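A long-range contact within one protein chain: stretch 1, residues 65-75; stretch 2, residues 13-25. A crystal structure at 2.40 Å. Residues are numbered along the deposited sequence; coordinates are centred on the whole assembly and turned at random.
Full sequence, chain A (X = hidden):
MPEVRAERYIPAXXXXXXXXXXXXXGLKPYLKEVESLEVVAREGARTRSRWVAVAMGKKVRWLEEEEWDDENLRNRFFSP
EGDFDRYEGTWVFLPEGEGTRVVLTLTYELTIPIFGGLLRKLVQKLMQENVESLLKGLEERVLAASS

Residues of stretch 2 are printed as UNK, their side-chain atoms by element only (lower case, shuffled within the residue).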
ATOM      1  N   GLU A  65      -1.508   2.155 -10.514  1.00 23.40           N
ATOM      2  CA  GLU A  65      -0.475   1.559 -11.338  1.00 32.03           C
ATOM      3  C   GLU A  65       0.765   1.367 -10.465  1.00 31.16           C
ATOM      4  O   GLU A  65       1.259   2.309  -9.838  1.00 28.23           O
ATOM      5  CB  GLU A  65      -0.165   2.467 -12.553  1.00 33.83           C
ATOM      6  CG  GLU A  65      -1.407   2.785 -13.440  1.00 44.94           C
ATOM      7  CD  GLU A  65      -1.087   3.436 -14.805  1.00 48.18           C
ATOM      8  OE1 GLU A  65      -0.071   4.152 -14.928  1.00 40.94           O
ATOM      9  OE2 GLU A  65      -1.869   3.236 -15.762  1.00 47.57           O
ATOM     10  N   GLU A  66       1.258   0.138 -10.402  1.00 35.29           N
ATOM     11  CA  GLU A  66       2.517  -0.112  -9.720  1.00 36.40           C
ATOM     12  C   GLU A  66       3.586  -0.636 -10.665  1.00 34.47           C
ATOM     13  O   GLU A  66       3.341  -1.510 -11.497  1.00 35.10           O
ATOM     14  CB  GLU A  66       2.324  -1.083  -8.544  1.00 33.06           C
ATOM     15  CG  GLU A  66       1.379  -2.222  -8.800  1.00 42.52           C
ATOM     16  CD  GLU A  66      -0.005  -1.951  -8.251  1.00 47.07           C
ATOM     17  OE1 GLU A  66      -0.991  -2.394  -8.875  1.00 41.71           O
ATOM     18  OE2 GLU A  66      -0.105  -1.294  -7.193  1.00 49.11           O
ATOM     19  N   GLU A  67       4.777  -0.065 -10.535  1.00 35.91           N
ATOM     20  CA  GLU A  67       5.938  -0.497 -11.288  1.00 36.72           C
ATOM     21  C   GLU A  67       6.821  -1.245 -10.306  1.00 41.31           C
ATOM     22  O   GLU A  67       7.197  -0.701  -9.252  1.00 40.10           O
ATOM     23  CB  GLU A  67       6.681   0.716 -11.851  1.00 34.87           C
ATOM     24  CG  GLU A  67       7.718   0.398 -12.911  1.00 54.95           C
ATOM     25  CD  GLU A  67       8.597   1.598 -13.247  1.00 62.79           C
ATOM     26  OE1 GLU A  67       9.004   2.333 -12.312  1.00 57.63           O
ATOM     27  OE2 GLU A  67       8.880   1.806 -14.446  1.00 57.62           O
ATOM     28  N   TRP A  68       7.133  -2.493 -10.655  1.00 36.76           N
ATOM     29  CA  TRP A  68       7.864  -3.394  -9.779  1.00 29.92           C
ATOM     30  C   TRP A  68       9.322  -3.484 -10.213  1.00 36.20           C
ATOM     31  O   TRP A  68       9.619  -3.764 -11.378  1.00 40.27           O
ATOM     32  CB  TRP A  68       7.210  -4.784  -9.801  1.00 26.79           C
ATOM     33  CG  TRP A  68       5.821  -4.803  -9.194  1.00 24.91           C
ATOM     34  CD1 TRP A  68       4.634  -4.805  -9.865  1.00 26.35           C
ATOM     35  CD2 TRP A  68       5.490  -4.783  -7.799  1.00 29.99           C
ATOM     36  NE1 TRP A  68       3.584  -4.783  -8.982  1.00 34.06           N
ATOM     37  CE2 TRP A  68       4.077  -4.771  -7.706  1.00 29.90           C
ATOM     38  CE3 TRP A  68       6.249  -4.772  -6.614  1.00 26.70           C
ATOM     39  CZ2 TRP A  68       3.403  -4.749  -6.476  1.00 26.07           C
ATOM     40  CZ3 TRP A  68       5.577  -4.748  -5.388  1.00 27.60           C
ATOM     41  CH2 TRP A  68       4.164  -4.738  -5.333  1.00 23.19           C
ATOM     42  N   ASP A  69      10.225  -3.239  -9.271  1.00 27.17           N
ATOM     43  CA  ASP A  69      11.639  -3.361  -9.528  1.00 34.15           C
ATOM     44  C   ASP A  69      12.201  -4.626  -8.859  1.00 38.05           C
ATOM     45  O   ASP A  69      12.664  -4.594  -7.715  1.00 36.63           O
ATOM     46  CB  ASP A  69      12.353  -2.117  -9.014  1.00 32.07           C
ATOM     47  CG  ASP A  69      13.803  -2.091  -9.392  1.00 36.52           C
ATOM     48  OD1 ASP A  69      14.355  -3.167  -9.700  1.00 47.32           O
ATOM     49  OD2 ASP A  69      14.395  -0.997  -9.379  1.00 45.73           O
ATOM     50  N   ASP A  70      12.157  -5.735  -9.592  1.00 41.57           N
ATOM     51  CA  ASP A  70      12.552  -7.038  -9.071  1.00 37.48           C
ATOM     52  C   ASP A  70      14.016  -7.051  -8.655  1.00 38.87           C
ATOM     53  O   ASP A  70      14.373  -7.642  -7.645  1.00 44.51           O
ATOM     54  CB  ASP A  70      12.318  -8.127 -10.129  1.00 41.06           C
ATOM     55  CG  ASP A  70      10.845  -8.309 -10.483  1.00 50.61           C
ATOM     56  OD1 ASP A  70      10.519  -8.318 -11.693  1.00 53.81           O
ATOM     57  OD2 ASP A  70      10.016  -8.448  -9.557  1.00 45.94           O
ATOM     58  N   GLU A  71      14.863  -6.399  -9.439  1.00 43.14           N
ATOM     59  CA  GLU A  71      16.294  -6.345  -9.148  1.00 46.06           C
ATOM     60  C   GLU A  71      16.595  -5.788  -7.762  1.00 44.33           C
ATOM     61  O   GLU A  71      17.304  -6.408  -6.972  1.00 40.58           O
ATOM     62  CB  GLU A  71      17.002  -5.486 -10.193  1.00 51.98           C
ATOM     63  CG  GLU A  71      17.534  -6.265 -11.356  1.00 61.80           C
ATOM     64  CD  GLU A  71      19.012  -6.494 -11.220  1.00 71.75           C
ATOM     65  OE1 GLU A  71      19.772  -5.522 -11.418  1.00 80.67           O
ATOM     66  OE2 GLU A  71      19.412  -7.635 -10.907  1.00 71.44           O
ATOM     67  N   ASN A  72      16.044  -4.615  -7.469  1.00 45.43           N
ATOM     68  CA  ASN A  72      16.386  -3.901  -6.248  1.00 44.16           C
ATOM     69  C   ASN A  72      15.318  -3.987  -5.160  1.00 43.90           C
ATOM     70  O   ASN A  72      15.392  -3.271  -4.161  1.00 44.96           O
ATOM     71  CB  ASN A  72      16.675  -2.435  -6.575  1.00 48.75           C
ATOM     72  CG  ASN A  72      17.840  -2.270  -7.545  1.00 54.74           C
ATOM     73  OD1 ASN A  72      18.346  -3.246  -8.099  1.00 64.53           O
ATOM     74  ND2 ASN A  72      18.268  -1.032  -7.749  1.00 49.60           N
ATOM     75  N   LEU A  73      14.325  -4.850  -5.353  1.00 43.10           N
ATOM     76  CA  LEU A  73      13.281  -5.071  -4.345  1.00 40.80           C
ATOM     77  C   LEU A  73      12.579  -3.783  -3.917  1.00 43.08           C
ATOM     78  O   LEU A  73      12.441  -3.511  -2.714  1.00 43.42           O
ATOM     79  CB  LEU A  73      13.877  -5.744  -3.110  1.00 31.20           C
ATOM     80  CG  LEU A  73      14.534  -7.108  -3.303  1.00 34.72           C
ATOM     81  CD1 LEU A  73      15.092  -7.597  -1.967  1.00 39.51           C
ATOM     82  CD2 LEU A  73      13.526  -8.089  -3.853  1.00 30.68           C
ATOM     83  N   ARG A  74      12.159  -2.992  -4.903  1.00 46.92           N
ATOM     84  CA  ARG A  74      11.400  -1.762  -4.672  1.00 44.55           C
ATOM     85  C   ARG A  74      10.226  -1.719  -5.648  1.00 45.33           C
ATOM     86  O   ARG A  74      10.224  -2.403  -6.672  1.00 45.63           O
ATOM     87  CB  ARG A  74      12.232  -0.498  -4.931  1.00 45.75           C
ATOM     88  CG  ARG A  74      13.680  -0.465  -4.514  1.00 52.79           C
ATOM     89  CD  ARG A  74      14.154   0.991  -4.629  1.00 60.91           C
ATOM     90  NE  ARG A  74      15.605   1.135  -4.608  1.00 66.96           N
ATOM     91  CZ  ARG A  74      16.335   1.597  -5.620  1.00 66.82           C
ATOM     92  NH1 ARG A  74      15.756   1.971  -6.756  1.00 67.54           N
ATOM     93  NH2 ARG A  74      17.651   1.685  -5.495  1.00 67.74           N
ATOM     94  N   ASN A  75       9.241  -0.889  -5.332  1.00 39.91           N
ATOM     95  CA  ASN A  75       8.126  -0.650  -6.226  1.00 39.88           C
ATOM     96  C   ASN A  75       7.784   0.839  -6.215  1.00 42.92           C
ATOM     97  O   ASN A  75       8.068   1.537  -5.249  1.00 47.03           O
ATOM     98  CB  ASN A  75       6.936  -1.479  -5.764  1.00 48.59           C
ATOM     99  CG  ASN A  75       5.616  -0.792  -6.008  1.00 60.09           C
ATOM    100  OD1 ASN A  75       5.056  -0.166  -5.109  1.00 66.26           O
ATOM    101  ND2 ASN A  75       5.106  -0.905  -7.226  1.00 68.10           N
ATOM    102  N   UNK A  13      13.463 -12.937   4.738  1.00 37.54           N
ATOM    103  CA  UNK A  13      14.356 -12.277   3.785  1.00 38.67           C
ATOM    104  C   UNK A  13      13.644 -11.323   2.846  1.00 38.93           C
ATOM    105  O   UNK A  13      12.562 -11.618   2.337  1.00 37.03           O
ATOM    106  c   UNK A  13      14.087 -14.566   3.196  1.00 43.35           C
ATOM    107  c   UNK A  13      15.019 -13.432   3.037  1.00 35.56           C
ATOM    108  c   UNK A  13      13.431 -14.395   4.537  1.00 40.91           C
ATOM    109  N   UNK A  14      14.262 -10.165   2.593  1.00 42.00           N
ATOM    110  CA  UNK A  14      13.730  -9.120   1.718  1.00 41.89           C
ATOM    111  C   UNK A  14      13.106  -9.646   0.437  1.00 41.28           C
ATOM    112  O   UNK A  14      12.047  -9.189   0.024  1.00 43.84           O
ATOM    113  c   UNK A  14      15.641  -9.873   3.031  1.00 42.32           C
ATOM    114  c   UNK A  14      14.941  -8.223   1.449  1.00 41.95           C
ATOM    115  c   UNK A  14      15.832  -8.434   2.640  1.00 41.31           C
ATOM    116  N   UNK A  15      13.762 -10.604  -0.198  1.00 45.63           N
ATOM    117  CA  UNK A  15      13.267 -11.105  -1.472  1.00 47.54           C
ATOM    118  C   UNK A  15      11.904 -11.760  -1.280  1.00 45.15           C
ATOM    119  O   UNK A  15      11.029 -11.666  -2.143  1.00 43.60           O
ATOM    120  c   UNK A  15      14.246 -12.115  -2.078  1.00 52.71           C
ATOM    121  o   UNK A  15      16.021 -13.186  -4.078  1.00 71.87           O
ATOM    122  o   UNK A  15      14.670 -12.426  -5.643  1.00 63.32           O
ATOM    123  c   UNK A  15      14.906 -12.757  -4.458  1.00 68.92           C
ATOM    124  c   UNK A  15      13.782 -12.634  -3.442  1.00 62.55           C
ATOM    125  N   UNK A  16      11.729 -12.423  -0.141  1.00 44.81           N
ATOM    126  CA  UNK A  16      10.488 -13.130   0.137  1.00 38.64           C
ATOM    127  C   UNK A  16       9.389 -12.132   0.499  1.00 37.20           C
ATOM    128  O   UNK A  16       8.274 -12.231   0.003  1.00 36.68           O
ATOM    129  n   UNK A  16      11.104 -16.725   2.299  1.00 33.69           N
ATOM    130  c   UNK A  16      11.941 -17.299   3.158  1.00 29.82           C
ATOM    131  c   UNK A  16      10.694 -14.130   1.276  1.00 37.03           C
ATOM    132  n   UNK A  16      13.045 -17.874   2.709  1.00 18.77           N
ATOM    133  c   UNK A  16       9.851 -16.062   2.661  1.00 34.74           C
ATOM    134  n   UNK A  16      11.681 -17.307   4.461  1.00 31.26           N
ATOM    135  c   UNK A  16       9.475 -15.000   1.610  1.00 33.09           C
ATOM    136  N   UNK A  17       9.711 -11.165   1.351  1.00 34.70           N
ATOM    137  CA  UNK A  17       8.750 -10.135   1.725  1.00 33.54           C
ATOM    138  C   UNK A  17       8.338  -9.336   0.483  1.00 34.98           C
ATOM    139  O   UNK A  17       7.163  -9.032   0.286  1.00 30.32           O
ATOM    140  c   UNK A  17       8.305  -8.127   3.221  1.00 27.81           C
ATOM    141  c   UNK A  17       9.809  -9.990   4.014  1.00 33.16           C
ATOM    142  c   UNK A  17       9.344  -9.178   2.796  1.00 34.36           C
ATOM    143  N   UNK A  18       9.312  -9.029  -0.366  1.00 31.49           N
ATOM    144  CA  UNK A  18       9.042  -8.303  -1.588  1.00 28.03           C
ATOM    145  C   UNK A  18       8.078  -9.089  -2.472  1.00 31.91           C
ATOM    146  O   UNK A  18       7.114  -8.526  -2.985  1.00 33.10           O
ATOM    147  c   UNK A  18       9.990  -6.179  -4.010  1.00 16.33           C
ATOM    148  c   UNK A  18      10.138  -7.942  -6.136  1.00 18.98           C
ATOM    149  c   UNK A  18       9.868  -5.708  -5.310  1.00 19.07           C
ATOM    150  c   UNK A  18      10.353  -8.036  -2.329  1.00 26.48           C
ATOM    151  o   UNK A  18       9.829  -6.128  -7.655  1.00 36.79           O
ATOM    152  c   UNK A  18       9.943  -6.591  -6.366  1.00 24.61           C
ATOM    153  c   UNK A  18      10.189  -7.532  -3.747  1.00 24.04           C
ATOM    154  c   UNK A  18      10.257  -8.405  -4.827  1.00 22.54           C
ATOM    155  N   UNK A  19       8.327 -10.386  -2.649  1.00 32.29           N
ATOM    156  CA  UNK A  19       7.513 -11.193  -3.575  1.00 35.19           C
ATOM    157  C   UNK A  19       6.083 -11.373  -3.085  1.00 31.23           C
ATOM    158  O   UNK A  19       5.149 -11.397  -3.874  1.00 27.30           O
ATOM    159  c   UNK A  19       8.133 -12.576  -3.808  1.00 42.13           C
ATOM    160  c   UNK A  19       8.058 -12.495  -6.362  1.00 76.78           C
ATOM    161  n   UNK A  19       7.834 -13.715  -7.147  1.00 80.19           N
ATOM    162  c   UNK A  19       7.271 -13.746  -8.358  1.00 72.14           C
ATOM    163  n   UNK A  19       7.113 -14.905  -8.986  1.00 67.75           N
ATOM    164  n   UNK A  19       6.870 -12.625  -8.946  1.00 64.97           N
ATOM    165  c   UNK A  19       8.929 -12.723  -5.112  1.00 60.30           C
ATOM    166  N   UNK A  20       5.922 -11.505  -1.775  1.00 29.41           N
ATOM    167  CA  UNK A  20       4.605 -11.635  -1.177  1.00 31.81           C
ATOM    168  C   UNK A  20       3.799 -10.342  -1.228  1.00 31.42           C
ATOM    169  O   UNK A  20       2.568 -10.374  -1.264  1.00 35.32           O
ATOM    170  c   UNK A  20       4.736 -12.093   0.269  1.00 27.72           C
ATOM    171  c   UNK A  20       5.553 -13.812   1.869  1.00 34.50           C
ATOM    172  c   UNK A  20       4.033 -14.448  -0.043  1.00 34.78           C
ATOM    173  c   UNK A  20       5.173 -13.542   0.422  1.00 29.54           C
ATOM    174  N   UNK A  21       4.483  -9.203  -1.233  1.00 25.66           N
ATOM    175  CA  UNK A  21       3.789  -7.922  -1.364  1.00 24.46           C
ATOM    176  C   UNK A  21       3.379  -7.673  -2.816  1.00 22.71           C
ATOM    177  O   UNK A  21       2.432  -6.937  -3.093  1.00 21.82           O
ATOM    178  c   UNK A  21       4.675  -6.806  -0.879  1.00 26.37           C
ATOM    179  N   UNK A  22       4.091  -8.304  -3.740  1.00 26.07           N
ATOM    180  CA  UNK A  22       3.855  -8.102  -5.161  1.00 27.55           C
ATOM    181  C   UNK A  22       2.618  -8.858  -5.618  1.00 29.50           C
ATOM    182  O   UNK A  22       1.934  -8.445  -6.550  1.00 32.53           O
ATOM    183  n   UNK A  22       7.033  -9.563 -10.376  1.00 49.40           N
ATOM    184  c   UNK A  22       4.927  -8.375  -7.454  1.00 35.42           C
ATOM    185  c   UNK A  22       5.820  -9.089  -9.665  1.00 44.94           C
ATOM    186  c   UNK A  22       6.081  -9.019  -8.179  1.00 37.22           C
ATOM    187  c   UNK A  22       5.069  -8.561  -5.962  1.00 29.98           C
ATOM    188  N   UNK A  23       2.337  -9.972  -4.953  1.00 35.47           N
ATOM    189  CA  UNK A  23       1.118 -10.730  -5.201  1.00 30.45           C
ATOM    190  C   UNK A  23      -0.002 -10.074  -4.418  1.00 32.10           C
ATOM    191  O   UNK A  23      -0.395 -10.562  -3.345  1.00 21.66           O
ATOM    192  c   UNK A  23       1.289 -12.179  -4.740  1.00 30.96           C
ATOM    193  c   UNK A  23      -0.020 -12.963  -4.770  1.00 20.99           C
ATOM    194  o   UNK A  23      -0.940 -12.578  -5.519  1.00 30.81           O
ATOM    195  o   UNK A  23      -0.120 -13.968  -4.043  1.00 32.86           O
ATOM    196  N   UNK A  24      -0.501  -8.964  -4.964  1.00 27.26           N
ATOM    197  CA  UNK A  24      -1.467  -8.128  -4.266  1.00 29.49           C
ATOM    198  C   UNK A  24      -2.721  -8.917  -3.912  1.00 31.04           C
ATOM    199  O   UNK A  24      -3.294  -8.746  -2.838  1.00 31.31           O
ATOM    200  c   UNK A  24      -1.854  -6.930  -5.130  1.00 30.61           C
ATOM    201  c   UNK A  24      -1.248  -4.943  -6.530  1.00 24.56           C
ATOM    202  c   UNK A  24      -0.149  -5.357  -4.346  1.00 14.99           C
ATOM    203  c   UNK A  24      -0.726  -5.999  -5.560  1.00 29.82           C
ATOM    204  N   UNK A  25      -3.146  -9.791  -4.814  1.00 30.94           N
ATOM    205  CA  UNK A  25      -4.391 -10.486  -4.589  1.00 36.60           C
ATOM    206  C   UNK A  25      -4.249 -11.500  -3.460  1.00 38.79           C
ATOM    207  O   UNK A  25      -5.196 -11.720  -2.701  1.00 41.98           O
ATOM    208  o   UNK A  25      -5.855 -11.869  -8.342  1.00 50.55           O
ATOM    209  c   UNK A  25      -5.144 -10.108  -6.951  1.00 41.43           C
ATOM    210  c   UNK A  25      -5.983 -10.661  -8.069  1.00 47.90           C
ATOM    211  o   UNK A  25      -6.766  -9.892  -8.669  1.00 45.30           O
ATOM    212  c   UNK A  25      -4.847 -11.141  -5.883  1.00 41.61           C
TER

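Position 13 carries three carbons that close a ring onto its own backbone N, and it touches nothing on stretch 1. It is Pro13, at the N-cap of the helix. Position 14 repeats the pattern, three carbons ringed back to N, but its CB lies 3.5 Å from Leu73 CD1: Pro14, an apolar rest for the leucine tip.

Position 15 has three carbons, the third bearing two oxygens, with Leu73 CD1 3.7 Å from its backbone N: Glu15, whose carboxylate plays no part here. Position 16 points away, with three carbons, a nitrogen, and a carbon holding two more nitrogens: Arg16. At 17 a single carbon carries two others, out of reach of stretch 1: Val17.

Position 18 is the centrepiece, one carbon and then a six-carbon ring whose oxygen lies 3.0 Å from Asp70 OD2: Tyr18. Its OH donates a hydrogen bond to that oxygen. Leu73 CA sits over the ring face, and Leu73 CD2 reaches to 3.4 Å from Tyr18 CG. The six-membered ring of Trp68 turns its edge toward the tyrosine face, the planes at 82°.

Position 19 starts away from stretch 1, with three carbons, a nitrogen and a carbon with two more nitrogens: Arg19. Position 20, four carbons forked at the second, is out of reach: Leu20. At 21 there is one carbon, and the backbone O lies 3.6 Å from Trp68 CH2: Ala21.

Position 22 has four carbons in a row, lying over the Trp68 ring and ending in a nitrogen 3.3 Å from Asp70 OD2: Lys22. With all chi angles t, the extended chain sets CG 3.7 Å from Trp68 CD2 and brings NZ into a salt bridge with Asp70, its hydrogen bond weak.

Position 23 has two carbons, the second bearing two oxygens, and faces away: Asp23, which caps the next helix. Position 24, four carbons forked at the second, points toward the strand, a branch carbon 4.2 Å from Trp68 CZ2 at the indole edge: Leu24. That carbon is CD2; CD1 lies 3.5 Å from Glu66 OE1. Position 25, three carbons with two oxygens on the third, makes no contact: Glu25.

The helix runs nearly antiparallel to the strand, at 156°, and offers 14, 18 and 22 in steps of about one turn. Leu73 packs on the first two; Trp68 meets Tyr18 edge-on and Lys22 face-on. The rule is economical: aromatic and aliphatic surfaces pack, and one carboxylate oxygen ties two neighbouring helical turns.

Stretch 2, residues 13-25: PPERVYRLAKDLE
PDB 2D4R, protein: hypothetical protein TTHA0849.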